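Local coordinates for protein serpin (PDB 5HGC) that carries a bound cortisol-type steroid and, as a member of the serpin family, may inhibit serine proteases, at residues A[250-253]-A[254-258]; A[35-39]-A[40-44]; A[286-290]-A[291-295]. One frame throughout, in Å; residues are numbered along the deposited sequence.

Contact 1: A[250-253]-A[254-258]; sequences QTLD and KETIQ. With HCY ((11alpha,14beta)-11,17,21-trihydroxypregn-4-ene-3,20-dione), chain B.
One carboxylate oxygen of Asp-253 caps the helix that starts at Lys-254, taking two bonds from Thr-256. The backbone N of Thr-256 lies 3.0 Å from Asp-253 OD1 in a nearly straight bond (171°), on the syn side and 34° out of the carboxylate plane. From the opposite face, Thr-256 OG1 reaches the same OD1 at 2.8 Å. Aspartate suits this N-cap because its short arm, with CG folded between the backbone N and the carbonyl carbon (chi1 67°), curls back over the first turn; threonine three residues on offers both an N-H and a hydroxyl. With alanine in place of Asp-253, the N-H of Thr-256 would probably lose its side-chain cap and its hydroxyl this acceptor. Asp-253 O then accepts from Ile-257 N at 3.3 Å, beginning the regular helical bonding. Next to the cap, Leu-252 CD1 meets Ile-257 CD1 at 3.8 Å, and Phe-20 and Leu-356 also touch Leu-252. Ile-257 also lays CG2 against steroid methyl C19, while the amide of Gln-258 runs along C1 and C2; thus the capped turn lines the cortisol site. Asp-253 OD2 stands only 2.8 Å from Glu-255 OE1, so one carboxylate may be partly protonated. Lys-254 NZ, bonded to Glu-255 OE2 at 2.9 Å and also paired with Asp-17, is likely to offset part of this negative charge.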
# COMPACT_ATOMS: atom_id res chain seq x y z
N GLN A 250 -4.51 -10.39 -13.79
CA GLN A 250 -5.94 -10.28 -14.15
C GLN A 250 -6.87 -11.07 -13.22
O GLN A 250 -8.07 -10.87 -13.22
CB GLN A 250 -6.19 -10.71 -15.60
CG GLN A 250 -5.75 -9.73 -16.69
CD GLN A 250 -5.38 -10.43 -18.04
OE1 GLN A 250 -5.68 -11.63 -18.29
NE2 GLN A 250 -4.70 -9.69 -18.90
N THR A 251 -6.32 -11.98 -12.44
CA THR A 251 -7.12 -12.87 -11.60
C THR A 251 -7.03 -12.43 -10.15
O THR A 251 -7.95 -12.68 -9.38
CB THR A 251 -6.46 -14.27 -11.63
OG1 THR A 251 -6.13 -14.57 -12.97
CG2 THR A 251 -7.30 -15.41 -10.94
N LEU A 252 -5.90 -11.85 -9.77
CA LEU A 252 -5.54 -11.77 -8.36
C LEU A 252 -6.65 -11.03 -7.59
O LEU A 252 -7.05 -9.91 -7.94
CB LEU A 252 -4.15 -11.15 -8.19
CG LEU A 252 -3.69 -11.00 -6.73
CD1 LEU A 252 -3.39 -12.33 -6.04
CD2 LEU A 252 -2.50 -10.05 -6.66
N ASP A 253 -7.19 -11.68 -6.58
CA ASP A 253 -8.26 -11.07 -5.82
C ASP A 253 -8.13 -11.68 -4.42
O ASP A 253 -7.24 -12.52 -4.20
CB ASP A 253 -9.62 -11.35 -6.47
CG ASP A 253 -10.03 -12.86 -6.44
OD1 ASP A 253 -9.15 -13.72 -6.18
OD2 ASP A 253 -11.22 -13.19 -6.68
N LYS A 254 -9.00 -11.31 -3.50
CA LYS A 254 -8.84 -11.74 -2.13
C LYS A 254 -9.13 -13.21 -1.88
O LYS A 254 -8.73 -13.77 -0.86
CB LYS A 254 -9.69 -10.88 -1.21
CG LYS A 254 -11.17 -11.01 -1.40
CD LYS A 254 -11.84 -10.81 -0.04
CE LYS A 254 -13.19 -10.13 -0.20
NZ LYS A 254 -14.04 -10.61 -1.34
N GLU A 255 -9.84 -13.83 -2.82
CA GLU A 255 -10.15 -15.24 -2.75
C GLU A 255 -8.87 -16.03 -3.07
O GLU A 255 -8.55 -16.98 -2.34
CB GLU A 255 -11.30 -15.58 -3.71
CG GLU A 255 -12.71 -15.16 -3.28
CD GLU A 255 -13.03 -13.64 -3.34
OE1 GLU A 255 -12.56 -12.84 -4.21
OE2 GLU A 255 -13.82 -13.25 -2.47
N THR A 256 -8.13 -15.61 -4.11
CA THR A 256 -6.79 -16.14 -4.37
C THR A 256 -5.89 -16.07 -3.12
O THR A 256 -5.19 -17.06 -2.79
CB THR A 256 -6.11 -15.35 -5.48
OG1 THR A 256 -6.94 -15.32 -6.63
CG2 THR A 256 -4.80 -15.99 -5.87
N ILE A 257 -5.92 -14.92 -2.41
CA ILE A 257 -5.11 -14.75 -1.20
C ILE A 257 -5.53 -15.77 -0.14
O ILE A 257 -4.65 -16.41 0.44
CB ILE A 257 -5.10 -13.30 -0.64
CG1 ILE A 257 -4.62 -12.25 -1.68
CG2 ILE A 257 -4.23 -13.24 0.60
CD1 ILE A 257 -3.23 -12.52 -2.26
N GLN A 258 -6.83 -15.92 0.08
CA GLN A 258 -7.35 -16.83 1.10
C GLN A 258 -7.02 -18.29 0.78
O GLN A 258 -6.71 -19.06 1.69
CB GLN A 258 -8.86 -16.69 1.28
CG GLN A 258 -9.37 -17.59 2.41
CD GLN A 258 -10.43 -16.93 3.24
OE1 GLN A 258 -11.46 -16.40 2.71
NE2 GLN A 258 -10.21 -16.93 4.57
C1 HCY B . -9.29 -13.42 3.86
C2 HCY B . -10.62 -13.07 3.19
C3 HCY B . -10.88 -11.58 3.18
C4 HCY B . -9.79 -10.62 3.48
C5 HCY B . -8.51 -11.03 3.42
C6 HCY B . -7.42 -9.99 3.25
C7 HCY B . -6.28 -10.26 4.26
C8 HCY B . -5.85 -11.72 4.42
C9 HCY B . -7.09 -12.62 4.64
C10 HCY B . -8.12 -12.50 3.50
C12 HCY B . -5.64 -14.21 6.18
C11 HCY B . -6.76 -14.07 5.12
C13 HCY B . -4.42 -13.30 5.85
C14 HCY B . -4.92 -11.88 5.60
C15 HCY B . -3.71 -11.00 5.78
C16 HCY B . -2.87 -11.68 6.85
C17 HCY B . -3.46 -13.09 7.06
C18 HCY B . -3.57 -13.83 4.66
C19 HCY B . -7.60 -12.87 2.10
C20 HCY B . -2.40 -14.16 7.26
C21 HCY B . -2.66 -15.34 8.17
O1 HCY B . -11.98 -11.18 2.87
O2 HCY B . -6.33 -14.74 3.93
O3 HCY B . -4.19 -13.12 8.30
O4 HCY B . -1.33 -14.09 6.68
O5 HCY B . -2.05 -16.43 7.48

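Contact 2: A[35-39]-A[40-44]; sequences IFYSP and VSIST. Unlike the reference sequence in segment 40-44: Thr-44 (reference Ala).
The ring of Tyr-37 receives Ile-42 at a slant: methyl CD1 comes within 3.9 Å of Tyr-37 CD2, the two side chains crossing at about a right angle. At the ring's edge, in its plane, sits Ile-35 CG2, and the ring of Phe-22 meets it with planes at about 50°. Tyr-37 swings over this way because CG lies between the backbone N and the carbonyl carbon (chi1 68°), while its OH bonds to Ala-19 O. Strand 35-37 here turns directly into helix 39-52, an arrangement matching the shutter region of serpins, where this helix starts beneath the central sheet, and His-319 NE2 on strand 316-325 accepts from Ser-38 N. Ser-38 is the N-cap, a small residue whose OG accepts weakly from Ser-41 N at 3.4 Å and pairs more strongly with Leu-368 O. Pro-39 suits the first helical turn, where its missing N-H costs no helical bond. Its carbonyl O takes Ser-43 N at 2.8 Å, and Ser-38 O takes Ile-42 N at 3.0 Å. Thr-44 stands where the reference sequence has alanine; in this chain it grips Val-40 O twice, from opposite faces of its plane, the OG1 bond being 2.6 Å long.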
# COMPACT_ATOMS: atom_id res chain seq x y z
N ILE A 35 5.08 -1.80 -10.12
CA ILE A 35 3.98 -1.18 -9.42
C ILE A 35 4.24 -1.30 -7.94
O ILE A 35 4.53 -2.40 -7.48
CB ILE A 35 2.67 -1.86 -9.75
CG1 ILE A 35 2.44 -1.84 -11.27
CG2 ILE A 35 1.49 -1.25 -8.95
CD1 ILE A 35 2.13 -0.47 -11.86
N PHE A 36 4.15 -0.19 -7.20
CA PHE A 36 4.26 -0.21 -5.73
C PHE A 36 3.42 0.84 -5.04
O PHE A 36 3.67 2.02 -5.19
CB PHE A 36 5.70 -0.08 -5.26
CG PHE A 36 5.88 -0.50 -3.84
CD1 PHE A 36 5.92 -1.86 -3.50
CD2 PHE A 36 5.96 0.45 -2.82
CE1 PHE A 36 6.04 -2.28 -2.19
CE2 PHE A 36 6.08 0.04 -1.50
CZ PHE A 36 6.11 -1.32 -1.18
N TYR A 37 2.45 0.41 -4.25
CA TYR A 37 1.55 1.31 -3.55
C TYR A 37 1.07 0.70 -2.24
O TYR A 37 1.39 -0.46 -1.91
CB TYR A 37 0.39 1.78 -4.45
CG TYR A 37 -0.59 0.67 -4.80
CD1 TYR A 37 -0.34 -0.19 -5.90
CD2 TYR A 37 -1.76 0.50 -4.06
CE1 TYR A 37 -1.23 -1.21 -6.21
CE2 TYR A 37 -2.64 -0.52 -4.35
CZ TYR A 37 -2.36 -1.37 -5.43
OH TYR A 37 -3.26 -2.38 -5.75
N SER A 38 0.38 1.54 -1.43
CA SER A 38 -0.24 1.11 -0.16
C SER A 38 -1.76 1.16 -0.23
O SER A 38 -2.35 2.21 -0.12
CB SER A 38 0.32 1.84 1.05
OG SER A 38 -0.37 1.41 2.23
N PRO A 39 -2.42 0.00 -0.46
CA PRO A 39 -3.90 0.02 -0.48
C PRO A 39 -4.47 0.70 0.78
O PRO A 39 -5.32 1.59 0.69
CB PRO A 39 -4.28 -1.47 -0.46
CG PRO A 39 -3.06 -2.22 -0.82
CD PRO A 39 -1.85 -1.36 -0.58
N VAL A 40 -4.00 0.30 1.95
CA VAL A 40 -4.60 0.77 3.17
C VAL A 40 -4.51 2.28 3.27
O VAL A 40 -5.48 2.91 3.71
CB VAL A 40 -4.03 0.08 4.42
CG1 VAL A 40 -2.50 0.36 4.63
CG2 VAL A 40 -4.96 0.35 5.61
N SER A 41 -3.38 2.84 2.84
CA SER A 41 -3.15 4.25 2.81
C SER A 41 -4.11 4.96 1.83
O SER A 41 -4.70 5.97 2.20
CB SER A 41 -1.69 4.51 2.49
OG SER A 41 -1.54 5.82 1.98
N ILE A 42 -4.32 4.41 0.62
CA ILE A 42 -5.27 5.02 -0.31
C ILE A 42 -6.65 4.93 0.28
O ILE A 42 -7.36 5.93 0.34
CB ILE A 42 -5.24 4.44 -1.74
CG1 ILE A 42 -3.87 4.74 -2.34
CG2 ILE A 42 -6.40 4.97 -2.60
CD1 ILE A 42 -3.60 3.91 -3.58
N SER A 43 -7.01 3.76 0.77
CA SER A 43 -8.38 3.61 1.24
C SER A 43 -8.62 4.61 2.34
O SER A 43 -9.69 5.20 2.40
CB SER A 43 -8.64 2.23 1.80
OG SER A 43 -8.83 1.34 0.77
N THR A 44 -7.64 4.79 3.20
CA THR A 44 -7.77 5.63 4.37
C THR A 44 -7.87 7.12 3.96
O THR A 44 -8.71 7.79 4.51
CB THR A 44 -6.62 5.36 5.34
OG1 THR A 44 -6.67 3.99 5.73
CG2 THR A 44 -6.74 6.18 6.54

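Contact 3: A[286-290]-A[291-295]; sequences NTLRK and MGIVD
Helix 285-290 ends in a Schellman motif: Ile-293 N reaches back to Leu-288 O at 2.8 Å, Gly-292 N to Arg-289 O at 2.8 Å, and Gly-292 turns to a positive phi of 100°. The turn brings two branched apolar residues together. Leu-288 and Ile-293 lie side by side, pointing the same way, with Ile-293 CD1 set 3.8 Å from Leu-288 CB; large aliphatic groups suit this pair because both are buried as the chain folds back. Ile-293 O meanwhile receives a CA-H...O contact from Arg-289 CA at 3.2 Å. Arg-289, on the exposed side, bends at chi3 (-71°) and sends NH1 back one helical turn to Asn-286 OD1, 2.8 Å away, the oxygen lying at the edge of the guanidinium. A side chain at Gly-292 would be jammed against the carbonyl O of Met-291, which is why glycine sits there. The inner bond of the motif is not directed at a lone pair, since Gly-292 N stands 57° above the carbonyl plane of Arg-289. Met-291 N is held less firmly, sharing weak bonds to Thr-287 O and Leu-288 O. Met-291 keeps its CG 3.4 Å from Thr-287 O, and its flexible thioether chain packs on Phe-18 and Gln-21. Thr-287 and Leu-288 rest on Phe-22, so helix 12-29 backs the helix end. Beyond the turn, Gln-60 OE1 accepts from Val-294 N and Asp-295 N, and Ile-61 packs on Ile-293, tying the outgoing loop to helix 55-64.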
# COMPACT_ATOMS: atom_id res chain seq x y z
N ASN A 286 -7.36 9.09 -12.30
CA ASN A 286 -7.95 8.30 -13.40
C ASN A 286 -8.41 6.98 -12.89
O ASN A 286 -9.51 6.51 -13.27
CB ASN A 286 -6.94 7.91 -14.48
CG ASN A 286 -6.26 9.07 -15.10
OD1 ASN A 286 -6.62 10.23 -14.89
ND2 ASN A 286 -5.23 8.77 -15.88
N THR A 287 -7.52 6.37 -12.08
CA THR A 287 -7.66 5.02 -11.60
C THR A 287 -8.92 5.01 -10.77
O THR A 287 -9.79 4.17 -11.00
CB THR A 287 -6.45 4.57 -10.77
OG1 THR A 287 -5.24 4.85 -11.49
CG2 THR A 287 -6.54 3.10 -10.47
N LEU A 288 -9.06 6.00 -9.88
CA LEU A 288 -10.24 6.07 -9.04
C LEU A 288 -11.49 6.47 -9.84
O LEU A 288 -12.58 5.99 -9.53
CB LEU A 288 -10.02 6.98 -7.82
CG LEU A 288 -8.80 6.61 -6.98
CD1 LEU A 288 -8.56 7.73 -6.02
CD2 LEU A 288 -8.87 5.27 -6.24
N ARG A 289 -11.33 7.33 -10.86
CA ARG A 289 -12.45 7.64 -11.78
C ARG A 289 -12.97 6.33 -12.40
O ARG A 289 -14.18 6.02 -12.29
CB ARG A 289 -12.06 8.64 -12.85
CG ARG A 289 -12.30 10.09 -12.49
CD ARG A 289 -12.00 11.01 -13.68
NE ARG A 289 -10.55 11.13 -13.99
CZ ARG A 289 -9.74 12.13 -13.60
NH1 ARG A 289 -8.44 12.10 -13.94
NH2 ARG A 289 -10.21 13.15 -12.87
N LYS A 290 -12.04 5.54 -12.97
CA LYS A 290 -12.36 4.23 -13.52
C LYS A 290 -12.99 3.34 -12.47
O LYS A 290 -13.76 2.47 -12.82
CB LYS A 290 -11.15 3.55 -14.14
CG LYS A 290 -10.78 4.11 -15.48
CD LYS A 290 -9.31 3.89 -15.81
CE LYS A 290 -8.91 4.74 -17.03
NZ LYS A 290 -7.50 5.26 -17.03
N MET A 291 -12.69 3.53 -11.18
CA MET A 291 -13.34 2.66 -10.18
C MET A 291 -14.67 3.18 -9.68
O MET A 291 -15.28 2.58 -8.78
CB MET A 291 -12.41 2.36 -9.04
CG MET A 291 -11.29 1.47 -9.51
SD MET A 291 -10.07 1.36 -8.22
CE MET A 291 -11.05 0.40 -7.02
N GLY A 292 -15.11 4.28 -10.29
CA GLY A 292 -16.41 4.85 -10.01
C GLY A 292 -16.41 6.04 -9.07
O GLY A 292 -17.48 6.41 -8.55
N ILE A 293 -15.24 6.64 -8.83
CA ILE A 293 -15.15 7.82 -7.96
C ILE A 293 -14.93 8.99 -8.90
O ILE A 293 -13.82 9.20 -9.40
CB ILE A 293 -14.03 7.75 -6.90
CG1 ILE A 293 -14.09 6.47 -6.08
CG2 ILE A 293 -14.14 8.92 -5.95
CD1 ILE A 293 -12.81 6.19 -5.30
N VAL A 294 -16.00 9.77 -9.11
CA VAL A 294 -16.07 10.70 -10.25
C VAL A 294 -16.25 12.14 -9.82
O VAL A 294 -15.40 12.98 -10.13
CB VAL A 294 -17.20 10.29 -11.26
CG1 VAL A 294 -17.43 11.38 -12.34
CG2 VAL A 294 -16.88 8.93 -11.90
N ASP A 295 -17.37 12.41 -9.14
CA ASP A 295 -17.84 13.76 -8.81
C ASP A 295 -16.87 14.54 -7.95
O ASP A 295 -16.81 15.75 -8.08
CB ASP A 295 -19.15 13.71 -8.03
CG ASP A 295 -20.30 13.07 -8.82
OD1 ASP A 295 -20.11 12.69 -10.02
OD2 ASP A 295 -21.40 12.96 -8.20

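From the N terminus, the order is contact 2, contact 1, contact 3, in series; none encloses or crosses another, and each is local, its two segments following one another directly, so none closes a long loop. Contact 2 joins strand 35-37 to helix 39-52 near the centre of the chain. Contact 1 joins helix 245-251 to helix 254-263 beside the steroid, and contact 3 carries helix 285-290 into the following loop. Two are helix starts and the third a helix end. Helix 12-29 links them all: Phe-20 meets contact 1, while Phe-18 and Phe-22 serve both contacts 2 and 3, whose centres are about 15 Å apart. Contacts 1 and 3 lie farther apart, about 22 Å between centres.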